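Local coordinates for protein alkaline serine protease (Pseudoalteromonas sp., PDB 1Y9Z) that probably hydrolyses peptide bonds in proteins as a cold-adapted, calcium-binding serine protease of the subtilisin family, at residues P59-A64 and V211-L216; G66-G71 and E363-T368; I73-I76 and G81-G84. One frame throughout, in Å; residues are numbered along the deposited sequence.

Interaction 1. Residues P59-A64 and V211-L216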
# COMPACT_ATOMS: atom_id res chain seq x y z
N PRO A 59 -12.71 10.81 9.38
CA PRO A 59 -12.76 9.34 9.48
C PRO A 59 -13.18 8.80 10.84
O PRO A 59 -13.81 7.75 10.93
CB PRO A 59 -11.34 8.92 9.10
CG PRO A 59 -10.51 10.09 9.53
CD PRO A 59 -11.34 11.26 9.07
N GLY A 60 -12.83 9.52 11.90
CA GLY A 60 -13.15 9.05 13.23
C GLY A 60 -11.91 8.36 13.77
O GLY A 60 -10.81 8.57 13.27
N ASN A 61 -12.09 7.51 14.78
CA ASN A 61 -10.96 6.80 15.38
C ASN A 61 -10.76 5.41 14.79
O ASN A 61 -11.72 4.68 14.55
CB ASN A 61 -11.16 6.68 16.89
CG ASN A 61 -11.43 8.01 17.56
OD1 ASN A 61 -10.67 8.96 17.39
ND2 ASN A 61 -12.51 8.07 18.33
N ASN A 62 -9.50 5.05 14.55
CA ASN A 62 -9.15 3.74 14.03
C ASN A 62 -9.96 3.39 12.79
O ASN A 62 -10.50 2.29 12.66
CB ASN A 62 -9.37 2.69 15.12
CG ASN A 62 -8.81 3.13 16.46
OD1 ASN A 62 -7.61 3.37 16.60
ND2 ASN A 62 -9.69 3.27 17.45
N ASN A 63 -10.03 4.34 11.86
CA ASN A 63 -10.77 4.17 10.62
C ASN A 63 -9.99 4.93 9.54
O ASN A 63 -10.56 5.66 8.74
CB ASN A 63 -12.17 4.77 10.80
CG ASN A 63 -13.12 4.41 9.68
OD1 ASN A 63 -13.09 3.30 9.17
ND2 ASN A 63 -14.00 5.34 9.33
N ALA A 64 -8.68 4.71 9.54
CA ALA A 64 -7.76 5.40 8.63
C ALA A 64 -7.54 4.82 7.24
O ALA A 64 -6.79 5.39 6.44
CB ALA A 64 -6.40 5.55 9.32
N VAL A 211 -4.35 11.59 11.52
CA VAL A 211 -3.36 12.21 12.39
C VAL A 211 -3.21 11.53 13.75
O VAL A 211 -4.18 11.33 14.48
CB VAL A 211 -3.68 13.71 12.61
CG1 VAL A 211 -2.73 14.31 13.63
CG2 VAL A 211 -3.56 14.45 11.28
N GLY A 212 -1.96 11.16 14.06
CA GLY A 212 -1.65 10.52 15.32
C GLY A 212 -1.84 9.02 15.42
O GLY A 212 -1.45 8.43 16.43
N GLU A 213 -2.42 8.39 14.40
CA GLU A 213 -2.66 6.95 14.46
C GLU A 213 -1.60 6.11 13.77
O GLU A 213 -1.68 4.88 13.79
CB GLU A 213 -4.04 6.63 13.87
CG GLU A 213 -5.18 7.28 14.64
CD GLU A 213 -6.55 6.80 14.20
OE1 GLU A 213 -7.53 7.07 14.93
OE2 GLU A 213 -6.66 6.17 13.12
N GLY A 214 -0.62 6.76 13.17
CA GLY A 214 0.42 6.05 12.46
C GLY A 214 1.61 5.60 13.27
O GLY A 214 1.67 5.77 14.49
N ARG A 215 2.59 5.04 12.57
CA ARG A 215 3.79 4.54 13.20
C ARG A 215 4.90 4.54 12.16
O ARG A 215 4.66 4.23 11.00
CB ARG A 215 3.54 3.13 13.71
CG ARG A 215 4.59 2.62 14.66
CD ARG A 215 4.32 1.17 15.00
NE ARG A 215 5.34 0.68 15.92
CZ ARG A 215 5.73 -0.58 15.98
NH1 ARG A 215 6.67 -0.93 16.85
NH2 ARG A 215 5.18 -1.49 15.18
N LEU A 216 6.11 4.89 12.59
CA LEU A 216 7.24 4.92 11.68
C LEU A 216 8.47 4.32 12.33
O LEU A 216 8.48 4.04 13.53
CB LEU A 216 7.54 6.35 11.24
CG LEU A 216 6.44 7.04 10.41
CD1 LEU A 216 6.79 8.51 10.21
CD2 LEU A 216 6.29 6.33 9.07
O HOH W 1 -9.01 7.02 11.87
O HOH W 2 -8.29 9.38 16.10
O HOH W 3 -6.89 6.00 17.69
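The carboxylate of E213 lies against the backbone of N61 and N62, where the loop 59-64 turns towards the helix that follows. Its side chain runs extended beyond CG, which sits beside the backbone N (chi1 -62°), and this stretched form lets a charged end span the gap between two loops. The N-H of N62 points almost straight at E213 OE1, 2.8 Å from N to OE1 with an angle of 172° at the hydrogen, and meets it on the syn side, somewhat out of the carboxylate plane. Water thickens the grip: water 1 donates to E213 OE2 and G60 O while accepting from N63 N at 2.9 Å, water 2 joins E213 OE1 to N61 OD1, and water 3 joins the same OE1 to N62 OD1. The amide of N62 has a direct partner elsewhere, its ND2 bonding to E101. Beside the carboxylate, A64 CB packs 3.9 Å from E213 OE2, a van der Waals contact of methyl with oxygen.

The loop also holds its own shape. N63 ND2 donates to P59 O at 2.9 Å, and also to F99 O. Glycine suits position 60 because any CB there would jam against the carbonyl O of P59, and asparagine suits position 62, whose phi is positive.

E213 and G214 both face Q360 in a classic beta bulge at the start of strand 214-221, which pairs with strand 351-360. The contact thus joins that sheet to the loop between strand 44-47 and helix 65-74.

Interaction 2. Residues G66-G71 and E363-T368. With PMS (phenylmethanesulfonic acid), chain H.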
# COMPACT_ATOMS: atom_id res chain seq x y z
N GLY A 66 -9.26 4.72 4.39
CA GLY A 66 -9.51 5.62 3.28
C GLY A 66 -8.49 6.73 3.16
O GLY A 66 -8.22 7.22 2.06
N THR A 67 -7.92 7.14 4.29
CA THR A 67 -6.92 8.19 4.30
C THR A 67 -5.60 7.67 3.73
O THR A 67 -4.88 8.39 3.04
CB THR A 67 -6.73 8.73 5.74
OG1 THR A 67 -7.94 9.37 6.16
CG2 THR A 67 -5.58 9.72 5.80
N HIS A 68 -5.30 6.40 4.00
CA HIS A 68 -4.08 5.79 3.48
C HIS A 68 -4.23 5.67 1.96
O HIS A 68 -3.33 6.04 1.20
CB HIS A 68 -3.89 4.41 4.13
CG HIS A 68 -2.52 3.84 3.94
ND1 HIS A 68 -2.13 3.22 2.77
CD2 HIS A 68 -1.44 3.80 4.76
CE1 HIS A 68 -0.87 2.82 2.88
NE2 HIS A 68 -0.43 3.16 4.08
N VAL A 69 -5.38 5.17 1.52
CA VAL A 69 -5.68 5.02 0.10
C VAL A 69 -5.60 6.39 -0.60
O VAL A 69 -4.98 6.51 -1.66
CB VAL A 69 -7.09 4.41 -0.08
CG1 VAL A 69 -7.54 4.51 -1.53
CG2 VAL A 69 -7.07 2.95 0.36
N ALA A 70 -6.20 7.41 0.01
CA ALA A 70 -6.19 8.76 -0.55
C ALA A 70 -4.77 9.30 -0.68
O ALA A 70 -4.43 9.96 -1.66
CB ALA A 70 -7.04 9.69 0.31
N GLY A 71 -3.94 9.03 0.33
CA GLY A 71 -2.56 9.50 0.30
C GLY A 71 -1.79 8.90 -0.87
O GLY A 71 -0.93 9.56 -1.46
N GLU A 363 2.02 5.71 7.90
CA GLU A 363 2.23 4.33 8.30
C GLU A 363 2.33 3.40 7.10
O GLU A 363 1.80 3.69 6.03
CB GLU A 363 1.08 3.86 9.21
CG GLU A 363 1.36 2.54 9.91
CD GLU A 363 0.31 2.17 10.94
OE1 GLU A 363 0.52 1.15 11.65
OE2 GLU A 363 -0.71 2.87 11.05
N TYR A 364 3.02 2.28 7.31
CA TYR A 364 3.16 1.26 6.28
C TYR A 364 1.99 0.30 6.39
O TYR A 364 1.68 -0.19 7.48
CB TYR A 364 4.46 0.47 6.46
CG TYR A 364 5.69 1.16 5.92
CD1 TYR A 364 6.44 2.03 6.71
CD2 TYR A 364 6.10 0.94 4.61
CE1 TYR A 364 7.57 2.67 6.20
CE2 TYR A 364 7.22 1.57 4.09
CZ TYR A 364 7.95 2.44 4.89
OH TYR A 364 9.05 3.06 4.35
N TYR A 365 1.34 0.04 5.26
CA TYR A 365 0.21 -0.89 5.17
C TYR A 365 0.51 -1.91 4.07
O TYR A 365 1.28 -1.63 3.15
CB TYR A 365 -1.09 -0.19 4.75
CG TYR A 365 -1.89 0.53 5.81
CD1 TYR A 365 -3.22 0.88 5.54
CD2 TYR A 365 -1.34 0.91 7.04
CE1 TYR A 365 -3.98 1.58 6.46
CE2 TYR A 365 -2.11 1.62 7.98
CZ TYR A 365 -3.43 1.95 7.67
OH TYR A 365 -4.20 2.66 8.56
N ASN A 366 -0.15 -3.06 4.16
CA ASN A 366 -0.03 -4.12 3.15
C ASN A 366 -1.44 -4.39 2.64
O ASN A 366 -2.40 -4.31 3.40
CB ASN A 366 0.44 -5.45 3.75
CG ASN A 366 1.77 -5.36 4.45
OD1 ASN A 366 2.06 -6.17 5.33
ND2 ASN A 366 2.60 -4.40 4.07
N GLY A 367 -1.57 -4.74 1.36
CA GLY A 367 -2.88 -5.07 0.85
C GLY A 367 -3.17 -4.75 -0.60
O GLY A 367 -2.54 -3.88 -1.20
N THR A 368 -4.12 -5.48 -1.18
CA THR A 368 -4.52 -5.22 -2.55
C THR A 368 -5.23 -3.87 -2.53
O THR A 368 -5.35 -3.21 -3.56
CB THR A 368 -5.47 -6.31 -3.10
OG1 THR A 368 -6.56 -6.53 -2.20
CG2 THR A 368 -4.72 -7.61 -3.32
C PMS H . -9.29 -4.67 2.19
S PMS H . -8.77 -4.40 0.48
C1 PMS H . -10.78 -4.36 2.45
C2 PMS H . -11.74 -5.42 2.29
C3 PMS H . -13.13 -5.17 2.52
C4 PMS H . -13.52 -3.83 2.91
C5 PMS H . -12.59 -2.78 3.07
C6 PMS H . -11.19 -2.98 2.85
O2S PMS H . -9.88 -4.77 -0.38
O1S PMS H . -7.61 -5.21 0.19
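Helix 66-71 and strand 363-365 run almost perpendicular, their axes 10.4 Å apart at closest and their directions at 93°. Even the nearest alpha carbons, those of H68 and E363, stand 8.1 Å apart, so side chains fill the space. The imidazole of H68 swings out from the helix with CG anti to the backbone N (chi1 -166°) and lies flat on the phenol ring of Y365. This is an offset stack: the planes are almost parallel, the ring centroids 3.9 Å apart, and H68 CD2 sits over the middle of the tyrosine ring while Y365 CD1 lies nearer the rim of the imidazole. The two side chains slide past each other in opposite directions, bringing Y365 CB over the same imidazole face in a CH-pi contact, 3.7 Å from CB to the H68 ring centroid.

At the imidazole edge, NE2 of H68 donates to E363 O, 3.0 Å away and near the ring plane, through a bent bond of 139°; a weaker bond from NE2 goes to I205 O on the neighbouring strand. An alanine in place of H68 would probably leave the Y365 ring face without its stack, open a gap between helix and strand, and take from E363 O a donor. M370 of helix 368-385 touches both side chains.

Farther along, G367 stands at the N-cap position of that helix, and T368 OG1 lies 2.9 Å from O1S of the bound phenylmethanesulfonic acid, with G158 N donating to the same hydroxyl. The chemistry implies a fixed imidazole, with its NE2 proton used on backbone carbonyls and one face used for stacking, linking the histidine-bearing helix to the strand that leads into the inhibitor pocket.

Interaction 3. Residues I73-I76 and G81-G84. With CA (calcium ion), chain C.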
# COMPACT_ATOMS: atom_id res chain seq x y z
N ILE A 73 -3.01 8.13 -3.72
CA ILE A 73 -3.52 8.80 -4.90
C ILE A 73 -3.08 10.26 -5.01
O ILE A 73 -2.72 10.72 -6.10
CB ILE A 73 -5.07 8.77 -4.93
CG1 ILE A 73 -5.55 7.33 -5.12
CG2 ILE A 73 -5.60 9.67 -6.04
CD1 ILE A 73 -7.04 7.14 -4.89
N ALA A 74 -3.10 10.98 -3.89
CA ALA A 74 -2.78 12.39 -3.95
C ALA A 74 -2.14 13.07 -2.74
O ALA A 74 -2.44 14.24 -2.48
CB ALA A 74 -4.04 13.16 -4.35
N ALA A 75 -1.29 12.38 -2.00
CA ALA A 75 -0.62 13.05 -0.88
C ALA A 75 0.09 14.24 -1.52
O ALA A 75 0.75 14.11 -2.55
CB ALA A 75 0.39 12.12 -0.21
N ILE A 76 -0.05 15.41 -0.91
CA ILE A 76 0.50 16.65 -1.45
C ILE A 76 2.01 16.82 -1.41
O ILE A 76 2.66 16.49 -0.42
CB ILE A 76 -0.16 17.85 -0.75
CG1 ILE A 76 -1.67 17.79 -0.97
CG2 ILE A 76 0.40 19.16 -1.30
CD1 ILE A 76 -2.45 18.82 -0.18
N GLY A 81 6.22 14.67 4.86
CA GLY A 81 5.46 13.45 4.62
C GLY A 81 5.84 12.71 3.35
O GLY A 81 7.00 12.37 3.14
N VAL A 82 4.85 12.46 2.50
CA VAL A 82 5.08 11.73 1.26
C VAL A 82 4.43 12.46 0.07
O VAL A 82 4.06 13.63 0.18
CB VAL A 82 4.50 10.29 1.35
CG1 VAL A 82 5.19 9.53 2.46
CG2 VAL A 82 3.00 10.35 1.60
N VAL A 83 4.33 11.75 -1.05
CA VAL A 83 3.71 12.28 -2.26
C VAL A 83 2.90 11.16 -2.90
O VAL A 83 3.30 9.99 -2.87
CB VAL A 83 4.76 12.78 -3.29
CG1 VAL A 83 5.46 14.01 -2.76
CG2 VAL A 83 5.77 11.69 -3.59
N GLY A 84 1.74 11.52 -3.45
CA GLY A 84 0.89 10.54 -4.11
C GLY A 84 1.10 10.58 -5.62
O GLY A 84 1.95 11.33 -6.11
CA CA C . 3.95 15.73 1.31
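A calcium-binding loop leaves the end of helix 65-74, and this contact draws its two sides together. I76 O and V82 O, carbonyls from opposite arms of the loop, each point at the calcium ion, at 2.3 and 2.4 Å. The two oxygens stand only 3.2 Å apart, a closeness that the shared cation makes tolerable. Five more atoms complete the shell: E2 OE1, both carboxylate oxygens of D39, N78 OD1 and E80 O.

Next to the metal site the arms are tied directly. G84 N donates to A75 O at 2.9 Å, with an angle of 156° at the hydrogen, and V83 CA makes a CA-H...O contact with the same carbonyl at 3.5 Å. A75 CB turns toward the other arm and rests 3.6 Å from V82 CG2, the methyl that a chi1 of -61° sets between the backbone N and the carbonyl carbon. Alanine is small enough for this tight place. Glycine suits position 84 for a sharper reason, since a CB there would run into the backbone of I73, A74 and A75. I73 itself faces the core, packing on P373 and S376 of helix 368-385.

A side chain near the N terminus, an aspartate from another loop, and carbonyls with one asparagine side chain from the loop after helix 65-74 surround the ion, as in the strong calcium site of subtilisins.

From the N terminus, the chain passes 59-64, then helix 66-71, then 73-76, all close together in sequence. Interaction 3 closes first, a turn of four intervening residues round calcium. Interaction 1 comes next, closing a loop of 146 residues that brings the chain back to 59-64, and interaction 2 closes one of 291. Interaction 3 lies within both longer loops, whereas interactions 1 and 2 cross. They also touch: A64 CB packs on Y365 OH, and G214 CA on E363 OE2. Together they tie the subtilisin-like core, through helix 65-74, which interactions 2 and 3 share, to strands 214-221 and 362-365 at the two ends of the inserted region.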